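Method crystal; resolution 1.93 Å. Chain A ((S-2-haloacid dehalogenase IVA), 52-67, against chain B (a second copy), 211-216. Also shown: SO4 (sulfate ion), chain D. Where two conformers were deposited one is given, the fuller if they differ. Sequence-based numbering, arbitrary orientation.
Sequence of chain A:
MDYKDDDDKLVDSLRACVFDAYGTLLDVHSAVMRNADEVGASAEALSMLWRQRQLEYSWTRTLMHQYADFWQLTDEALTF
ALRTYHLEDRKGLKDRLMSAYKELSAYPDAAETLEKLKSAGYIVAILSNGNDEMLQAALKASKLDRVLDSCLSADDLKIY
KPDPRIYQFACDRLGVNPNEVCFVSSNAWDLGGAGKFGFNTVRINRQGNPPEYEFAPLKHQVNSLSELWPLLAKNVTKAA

Chain A 52-67: QRQLEYSWTRTLMHQY
Chain B 211-216: PEYEFA

Met A64 (p, t, p) lies between two aromatic rings of an irregular chain B segment: its CE is 4.0 Å from Tyr B213 CE2, and its polarisable SD meets the Phe B215 edge, 3.6 Å from Phe B215 CZ. The stretches bury 473 Å² between them, both sides summed; Tyr B213 and Phe B215 contribute 106 and 109 Å². Register pairs Tyr A57 with Tyr B213 and Gln A66 with Phe B215. Tyr B213 (54/49) opens a type I turn closed by Ala B216 N to Tyr B213 O, 3.1 Å.

The flat face of Phe B215 (p, 81°) receives the slim Gln A66 CG methylene (t, p), placed by a Schellman motif with His A65 at 66/41. Tyr A57 (m, -24°) serves twice: its edge meets the Tyr B213 ring (m, 95°), planes at 84°, and its OH donates to Glu B212 OE1, 2.6 Å.

Arg A61 lays its guanidinium face against Phe B215, leaving NH1 and NH2 for sulfate. Tyr B213 OH satisfies buried Glu A56 OE2 (2.7 Å) and hydrogen-bonds Thr A60 OG1 (2.8 Å).

Outermost, Glu B212 (m, t) salt-bridges Arg A53 (m, m, t): Arg A53 NE to Glu B212 OE1, 2.7 Å; Arg A53 NH1 to Glu B212 OE2, 3.2 Å. A water donates to Glu A56 OE2 and Glu B212 OE2, bridging like charges.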

ATOM      1  N   GLN A  52      -1.079  -5.977   5.498  1.00 13.42           N
ATOM      2  CA  GLN A  52      -1.194  -4.693   4.794  1.00 14.33           C
ATOM      3  C   GLN A  52       0.066  -3.835   4.935  1.00 13.14           C
ATOM      4  O   GLN A  52       0.486  -3.171   3.997  1.00  8.03           O
ATOM      5  CB  GLN A  52      -2.362  -3.875   5.405  0.70 17.78           C
ATOM      6  CG  GLN A  52      -2.588  -2.461   4.768  0.70 19.01           C
ATOM      7  CD  GLN A  52      -1.738  -1.324   5.347  0.70 20.25           C
ATOM      8  OE1 GLN A  52      -1.500  -1.287   6.539  0.70 19.35           O
ATOM      9  NE2 GLN A  52      -1.354  -0.326   4.486  0.70 18.27           N
ATOM     10  N   ARG A  53       0.667  -3.844   6.117  1.00 16.67           N
ATOM     11  CA  ARG A  53       1.946  -3.068   6.326  1.00 18.51           C
ATOM     12  C   ARG A  53       3.168  -3.679   5.625  1.00 17.22           C
ATOM     13  O   ARG A  53       4.002  -2.961   5.095  1.00 19.29           O
ATOM     14  CB  ARG A  53       2.258  -2.836   7.796  1.00 17.21           C
ATOM     15  CG  ARG A  53       1.481  -1.702   8.466  1.00 18.01           C
ATOM     16  CD  ARG A  53       1.693  -0.382   7.688  1.00 19.36           C
ATOM     17  NE  ARG A  53       1.388   0.798   8.511  1.00 20.90           N
ATOM     18  CZ  ARG A  53       0.174   1.257   8.817  1.00 22.51           C
ATOM     19  NH1 ARG A  53       0.104   2.339   9.575  1.00 22.20           N
ATOM     20  NH2 ARG A  53      -0.961   0.675   8.380  1.00 23.80           N
ATOM     21  N   GLN A  54       3.243  -4.999   5.589  1.00 19.97           N
ATOM     22  CA  GLN A  54       4.297  -5.703   4.857  1.00 20.74           C
ATOM     23  C   GLN A  54       4.267  -5.267   3.377  1.00 20.92           C
ATOM     24  O   GLN A  54       5.303  -4.869   2.807  1.00 23.59           O
ATOM     25  CB  GLN A  54       4.115  -7.208   4.986  1.00 20.98           C
ATOM     26  CG  GLN A  54       5.042  -8.061   4.105  1.00 23.64           C
ATOM     27  CD  GLN A  54       4.490  -9.460   3.901  1.00 23.70           C
ATOM     28  OE1 GLN A  54       3.355  -9.611   3.445  1.00 26.78           O
ATOM     29  NE2 GLN A  54       5.282 -10.505   4.265  1.00 20.76           N
ATOM     30  N   LEU A  55       3.080  -5.276   2.787  1.00 18.99           N
ATOM     31  CA  LEU A  55       2.904  -4.841   1.406  1.00 20.80           C
ATOM     32  C   LEU A  55       3.079  -3.337   1.216  1.00 20.22           C
ATOM     33  O   LEU A  55       3.772  -2.939   0.303  1.00 20.49           O
ATOM     34  CB  LEU A  55       1.549  -5.293   0.865  1.00 20.42           C
ATOM     35  CG  LEU A  55       1.465  -6.806   0.662  1.00 23.37           C
ATOM     36  CD1 LEU A  55       0.043  -7.167   0.256  1.00 24.36           C
ATOM     37  CD2 LEU A  55       2.519  -7.380  -0.338  1.00 24.88           C
ATOM     38  N   GLU A  56       2.468  -2.523   2.090  1.00 18.50           N
ATOM     39  CA  GLU A  56       2.682  -1.065   2.100  1.00 18.83           C
ATOM     40  C   GLU A  56       4.182  -0.745   2.056  1.00 21.19           C
ATOM     41  O   GLU A  56       4.622   0.064   1.219  1.00 21.48           O
ATOM     42  CB  GLU A  56       2.037  -0.389   3.331  1.00 17.75           C
ATOM     43  CG  GLU A  56       2.592   1.033   3.540  1.00 18.87           C
ATOM     44  CD  GLU A  56       1.999   1.797   4.706  1.00 19.72           C
ATOM     45  OE1 GLU A  56       0.797   1.664   4.977  1.00 21.63           O
ATOM     46  OE2 GLU A  56       2.753   2.567   5.337  1.00 22.04           O
ATOM     47  N   TYR A  57       4.972  -1.415   2.917  1.00 20.63           N
ATOM     48  CA  TYR A  57       6.395  -1.111   3.033  1.00 21.18           C
ATOM     49  C   TYR A  57       7.106  -1.479   1.729  1.00 21.06           C
ATOM     50  O   TYR A  57       7.998  -0.744   1.305  1.00 20.64           O
ATOM     51  CB  TYR A  57       7.063  -1.820   4.218  1.00 20.34           C
ATOM     52  CG  TYR A  57       6.560  -1.445   5.622  1.00 21.32           C
ATOM     53  CD1 TYR A  57       5.931  -0.215   5.873  1.00 20.56           C
ATOM     54  CD2 TYR A  57       6.751  -2.327   6.689  1.00 20.47           C
ATOM     55  CE1 TYR A  57       5.479   0.123   7.176  1.00 19.99           C
ATOM     56  CE2 TYR A  57       6.314  -1.997   8.010  1.00 20.47           C
ATOM     57  CZ  TYR A  57       5.680  -0.777   8.217  1.00 20.51           C
ATOM     58  OH  TYR A  57       5.225  -0.469   9.465  1.00 22.73           O
ATOM     59  N   SER A  58       6.708  -2.590   1.109  1.00 19.02           N
ATOM     60  CA  SER A  58       7.337  -3.035  -0.150  1.00 22.16           C
ATOM     61  C   SER A  58       7.120  -1.960  -1.247  1.00 21.94           C
ATOM     62  O   SER A  58       8.081  -1.589  -1.979  1.00 21.57           O
ATOM     63  CB  SER A  58       6.846  -4.444  -0.598  1.00 19.18           C
ATOM     64  OG  SER A  58       5.569  -4.411  -1.222  1.00 20.57           O
ATOM     65  N   TRP A  59       5.895  -1.412  -1.282  1.00 19.97           N
ATOM     66  CA  TRP A  59       5.534  -0.410  -2.303  1.00 20.63           C
ATOM     67  C   TRP A  59       6.158   0.947  -2.030  1.00 21.77           C
ATOM     68  O   TRP A  59       6.803   1.521  -2.910  1.00 20.11           O
ATOM     69  CB  TRP A  59       4.026  -0.251  -2.467  1.00 19.92           C
ATOM     70  CG  TRP A  59       3.329  -1.540  -2.845  1.00 20.30           C
ATOM     71  CD1 TRP A  59       3.782  -2.494  -3.714  1.00 19.83           C
ATOM     72  CD2 TRP A  59       2.081  -2.023  -2.330  1.00 19.60           C
ATOM     73  NE1 TRP A  59       2.883  -3.536  -3.796  1.00 20.30           N
ATOM     74  CE2 TRP A  59       1.827  -3.269  -2.952  1.00 21.49           C
ATOM     75  CE3 TRP A  59       1.142  -1.516  -1.396  1.00 20.24           C
ATOM     76  CZ2 TRP A  59       0.670  -4.027  -2.665  1.00 19.77           C
ATOM     77  CZ3 TRP A  59       0.002  -2.269  -1.116  1.00 20.54           C
ATOM     78  CH2 TRP A  59      -0.224  -3.509  -1.748  1.00 19.67           C
ATOM     79  N   THR A  60       5.930   1.484  -0.831  1.00 20.84           N
ATOM     80  CA  THR A  60       6.417   2.807  -0.535  1.00 20.97           C
ATOM     81  C   THR A  60       7.933   2.876  -0.519  1.00 20.22           C
ATOM     82  O   THR A  60       8.495   3.875  -0.921  1.00 20.76           O
ATOM     83  CB  THR A  60       5.864   3.327   0.809  1.00 19.56           C
ATOM     84  OG1 THR A  60       6.331   2.478   1.841  1.00 19.08           O
ATOM     85  CG2 THR A  60       4.303   3.393   0.807  1.00 16.79           C
ATOM     86  N   ARG A  61       8.621   1.832  -0.038  1.00 20.48           N
ATOM     87  CA  ARG A  61      10.085   1.860  -0.020  1.00 21.95           C
ATOM     88  C   ARG A  61      10.672   1.814  -1.429  1.00 22.96           C
ATOM     89  O   ARG A  61      11.734   2.354  -1.672  1.00 21.78           O
ATOM     90  CB  ARG A  61      10.666   0.713   0.790  1.00 21.62           C
ATOM     91  CG  ARG A  61      10.708   0.981   2.318  1.00 21.91           C
ATOM     92  CD  ARG A  61      11.107  -0.327   2.949  1.00 23.31           C
ATOM     93  NE  ARG A  61      11.450  -0.289   4.359  1.00 20.79           N
ATOM     94  CZ  ARG A  61      12.670  -0.071   4.854  1.00 22.98           C
ATOM     95  NH1 ARG A  61      13.709   0.234   4.075  1.00 21.92           N
ATOM     96  NH2 ARG A  61      12.831  -0.114   6.158  1.00 20.83           N
ATOM     97  N   THR A  62       9.991   1.148  -2.350  1.00 19.29           N
ATOM     98  CA  THR A  62      10.447   1.159  -3.745  1.00 21.00           C
ATOM     99  C   THR A  62      10.283   2.560  -4.361  1.00 20.67           C
ATOM    100  O   THR A  62      11.203   3.086  -4.985  1.00 21.87           O
ATOM    101  CB  THR A  62       9.680   0.129  -4.592  1.00 21.91           C
ATOM    102  OG1 THR A  62       9.934  -1.161  -4.072  1.00 22.56           O
ATOM    103  CG2 THR A  62      10.191   0.114  -6.095  1.00 20.61           C
ATOM    104  N   LEU A  63       9.125   3.167  -4.127  1.00 21.75           N
ATOM    105  CA  LEU A  63       8.842   4.533  -4.598  1.00 21.26           C
ATOM    106  C   LEU A  63       9.832   5.572  -4.072  1.00 22.56           C
ATOM    107  O   LEU A  63      10.193   6.503  -4.769  1.00 22.08           O
ATOM    108  CB  LEU A  63       7.402   4.895  -4.209  1.00 21.42           C
ATOM    109  CG  LEU A  63       6.317   4.215  -5.087  1.00 21.14           C
ATOM    110  CD1 LEU A  63       4.949   4.462  -4.463  1.00 21.59           C
ATOM    111  CD2 LEU A  63       6.366   4.768  -6.534  1.00 21.71           C
ATOM    112  N   MET A  64      10.274   5.413  -2.831  1.00 20.91           N
ATOM    113  CA  MET A  64      11.143   6.387  -2.250  1.00 22.70           C
ATOM    114  C   MET A  64      12.625   5.974  -2.336  1.00 23.06           C
ATOM    115  O   MET A  64      13.489   6.693  -1.857  1.00 23.23           O
ATOM    116  CB  MET A  64      10.679   6.747  -0.807  1.00 23.63           C
ATOM    117  CG  MET A  64      11.077   5.700   0.251  1.00 22.83           C
ATOM    118  SD  MET A  64      10.537   6.254   1.914  1.00 24.56           S
ATOM    119  CE  MET A  64       8.832   5.849   2.013  1.00 22.10           C
ATOM    120  N   HIS A  65      12.904   4.828  -2.962  1.00 22.26           N
ATOM    121  CA  HIS A  65      14.286   4.358  -3.180  1.00 23.66           C
ATOM    122  C   HIS A  65      15.007   3.999  -1.862  1.00 22.97           C
ATOM    123  O   HIS A  65      16.177   4.329  -1.677  1.00 21.03           O
ATOM    124  CB  HIS A  65      15.110   5.326  -4.080  1.00 25.55           C
ATOM    125  CG  HIS A  65      14.378   5.753  -5.320  1.00 27.38           C
ATOM    126  ND1 HIS A  65      14.274   4.954  -6.434  1.00 31.50           N
ATOM    127  CD2 HIS A  65      13.697   6.888  -5.614  1.00 30.51           C
ATOM    128  CE1 HIS A  65      13.546   5.568  -7.357  1.00 32.08           C
ATOM    129  NE2 HIS A  65      13.174   6.740  -6.878  1.00 29.84           N
ATOM    130  N   GLN A  66      14.287   3.352  -0.944  1.00 19.49           N
ATOM    131  CA  GLN A  66      14.922   2.877   0.287  1.00 21.48           C
ATOM    132  C   GLN A  66      14.560   1.389   0.455  1.00 22.77           C
ATOM    133  O   GLN A  66      13.892   1.001   1.407  1.00 21.86           O
ATOM    134  CB  GLN A  66      14.429   3.693   1.492  1.00 20.78           C
ATOM    135  CG  GLN A  66      15.130   3.327   2.815  1.00 22.34           C
ATOM    136  CD  GLN A  66      16.528   3.926   2.962  1.00 27.32           C
ATOM    137  OE1 GLN A  66      16.900   4.877   2.246  1.00 27.62           O
ATOM    138  NE2 GLN A  66      17.329   3.347   3.873  1.00 27.17           N
ATOM    139  N   TYR A  67      15.046   0.560  -0.455  1.00 22.16           N
ATOM    140  CA  TYR A  67      14.842  -0.893  -0.375  1.00 20.27           C
ATOM    141  C   TYR A  67      15.460  -1.544   0.868  1.00 22.23           C
ATOM    142  O   TYR A  67      16.598  -1.209   1.274  1.00 21.23           O
ATOM    143  CB  TYR A  67      15.439  -1.549  -1.647  1.00 20.95           C
ATOM    144  CG  TYR A  67      15.319  -3.065  -1.657  1.00 20.13           C
ATOM    145  CD1 TYR A  67      14.177  -3.675  -2.170  1.00 19.43           C
ATOM    146  CD2 TYR A  67      16.305  -3.871  -1.072  1.00 20.36           C
ATOM    147  CE1 TYR A  67      14.017  -5.071  -2.153  1.00 19.55           C
ATOM    148  CE2 TYR A  67      16.167  -5.279  -1.066  1.00 22.20           C
ATOM    149  CZ  TYR A  67      15.004  -5.849  -1.625  1.00 21.34           C
ATOM    150  OH  TYR A  67      14.826  -7.206  -1.655  1.00 20.56           O
TER
ATOM    151  N   PRO B 211       5.997   4.005  15.900  1.00 24.39           N
ATOM    152  CA  PRO B 211       6.876   4.637  14.895  1.00 25.08           C
ATOM    153  C   PRO B 211       7.057   3.696  13.661  1.00 24.08           C
ATOM    154  O   PRO B 211       6.956   2.445  13.797  1.00 20.00           O
ATOM    155  CB  PRO B 211       8.203   4.822  15.664  1.00 25.38           C
ATOM    156  CG  PRO B 211       8.198   3.661  16.663  1.00 25.78           C
ATOM    157  CD  PRO B 211       6.735   3.580  17.113  1.00 24.99           C
ATOM    158  N   GLU B 212       7.278   4.290  12.479  1.00 23.51           N
ATOM    159  CA  GLU B 212       7.554   3.540  11.233  1.00 22.41           C
ATOM    160  C   GLU B 212       8.560   4.329  10.385  1.00 23.98           C
ATOM    161  O   GLU B 212       8.757   5.503  10.643  1.00 23.62           O
ATOM    162  CB  GLU B 212       6.288   3.347  10.398  1.00 23.74           C
ATOM    163  CG  GLU B 212       5.087   2.723  11.110  1.00 21.45           C
ATOM    164  CD  GLU B 212       3.879   2.619  10.175  1.00 21.33           C
ATOM    165  OE1 GLU B 212       3.748   1.639   9.430  1.00 22.17           O
ATOM    166  OE2 GLU B 212       3.025   3.505  10.220  1.00 24.50           O
ATOM    167  N   TYR B 213       9.161   3.689   9.367  1.00 22.67           N
ATOM    168  CA  TYR B 213      10.065   4.375   8.420  1.00 24.12           C
ATOM    169  C   TYR B 213      11.184   5.116   9.153  1.00 25.07           C
ATOM    170  O   TYR B 213      11.468   6.299   8.909  1.00 25.65           O
ATOM    171  CB  TYR B 213       9.279   5.327   7.502  1.00 21.81           C
ATOM    172  CG  TYR B 213       8.189   4.630   6.708  1.00 21.00           C
ATOM    173  CD1 TYR B 213       6.867   4.599   7.176  1.00 16.72           C
ATOM    174  CD2 TYR B 213       8.513   3.944   5.503  1.00 21.10           C
ATOM    175  CE1 TYR B 213       5.873   3.947   6.426  1.00 20.89           C
ATOM    176  CE2 TYR B 213       7.525   3.293   4.745  1.00 21.73           C
ATOM    177  CZ  TYR B 213       6.216   3.298   5.218  1.00 20.41           C
ATOM    178  OH  TYR B 213       5.267   2.650   4.458  1.00 22.19           O
ATOM    179  N   GLU B 214      11.822   4.401  10.062  1.00 25.64           N
ATOM    180  CA  GLU B 214      12.777   4.990  10.992  1.00 27.55           C
ATOM    181  C   GLU B 214      14.094   5.384  10.339  1.00 25.96           C
ATOM    182  O   GLU B 214      14.814   6.208  10.903  1.00 25.33           O
ATOM    183  CB  GLU B 214      13.032   4.048  12.160  1.00 31.49           C
ATOM    184  CG  GLU B 214      11.770   3.810  12.986  1.00 37.78           C
ATOM    185  CD  GLU B 214      12.087   3.426  14.423  1.00 42.82           C
ATOM    186  OE1 GLU B 214      11.547   4.077  15.353  1.00 45.16           O
ATOM    187  OE2 GLU B 214      12.891   2.489  14.619  1.00 43.69           O
ATOM    188  N   PHE B 215      14.393   4.830   9.155  1.00 24.98           N
ATOM    189  CA  PHE B 215      15.529   5.310   8.333  1.00 25.48           C
ATOM    190  C   PHE B 215      15.399   6.796   7.960  1.00 25.86           C
ATOM    191  O   PHE B 215      16.369   7.382   7.556  1.00 24.25           O
ATOM    192  CB  PHE B 215      15.714   4.465   7.056  1.00 23.98           C
ATOM    193  CG  PHE B 215      14.504   4.478   6.164  1.00 25.31           C
ATOM    194  CD1 PHE B 215      14.272   5.547   5.310  1.00 23.31           C
ATOM    195  CD2 PHE B 215      13.538   3.473   6.261  1.00 23.61           C
ATOM    196  CE1 PHE B 215      13.091   5.566   4.517  1.00 23.27           C
ATOM    197  CE2 PHE B 215      12.363   3.498   5.466  1.00 22.94           C
ATOM    198  CZ  PHE B 215      12.149   4.511   4.625  1.00 20.76           C
ATOM    199  N   ALA B 216      14.208   7.394   8.073  1.00 24.90           N
ATOM    200  CA  ALA B 216      14.053   8.821   7.838  1.00 24.24           C
ATOM    201  C   ALA B 216      13.519   9.473   9.126  1.00 26.37           C
ATOM    202  O   ALA B 216      12.290   9.697   9.277  1.00 26.93           O
ATOM    203  CB  ALA B 216      13.128   9.127   6.601  1.00 22.24           C
TER
HETATM  204  S   SO4 D1003      16.617   0.463   6.490  1.00 30.78           S
HETATM  205  O1  SO4 D1003      15.344   0.414   7.244  1.00 31.34           O
HETATM  206  O2  SO4 D1003      16.308   0.803   5.096  1.00 30.76           O
HETATM  207  O3  SO4 D1003      17.543   1.471   7.011  1.00 31.08           O
HETATM  208  O4  SO4 D1003      17.198  -0.861   6.447  1.00 32.69           O
HETATM  209  O   HOH W   1       2.325   4.195   7.396  1.00 21.25           O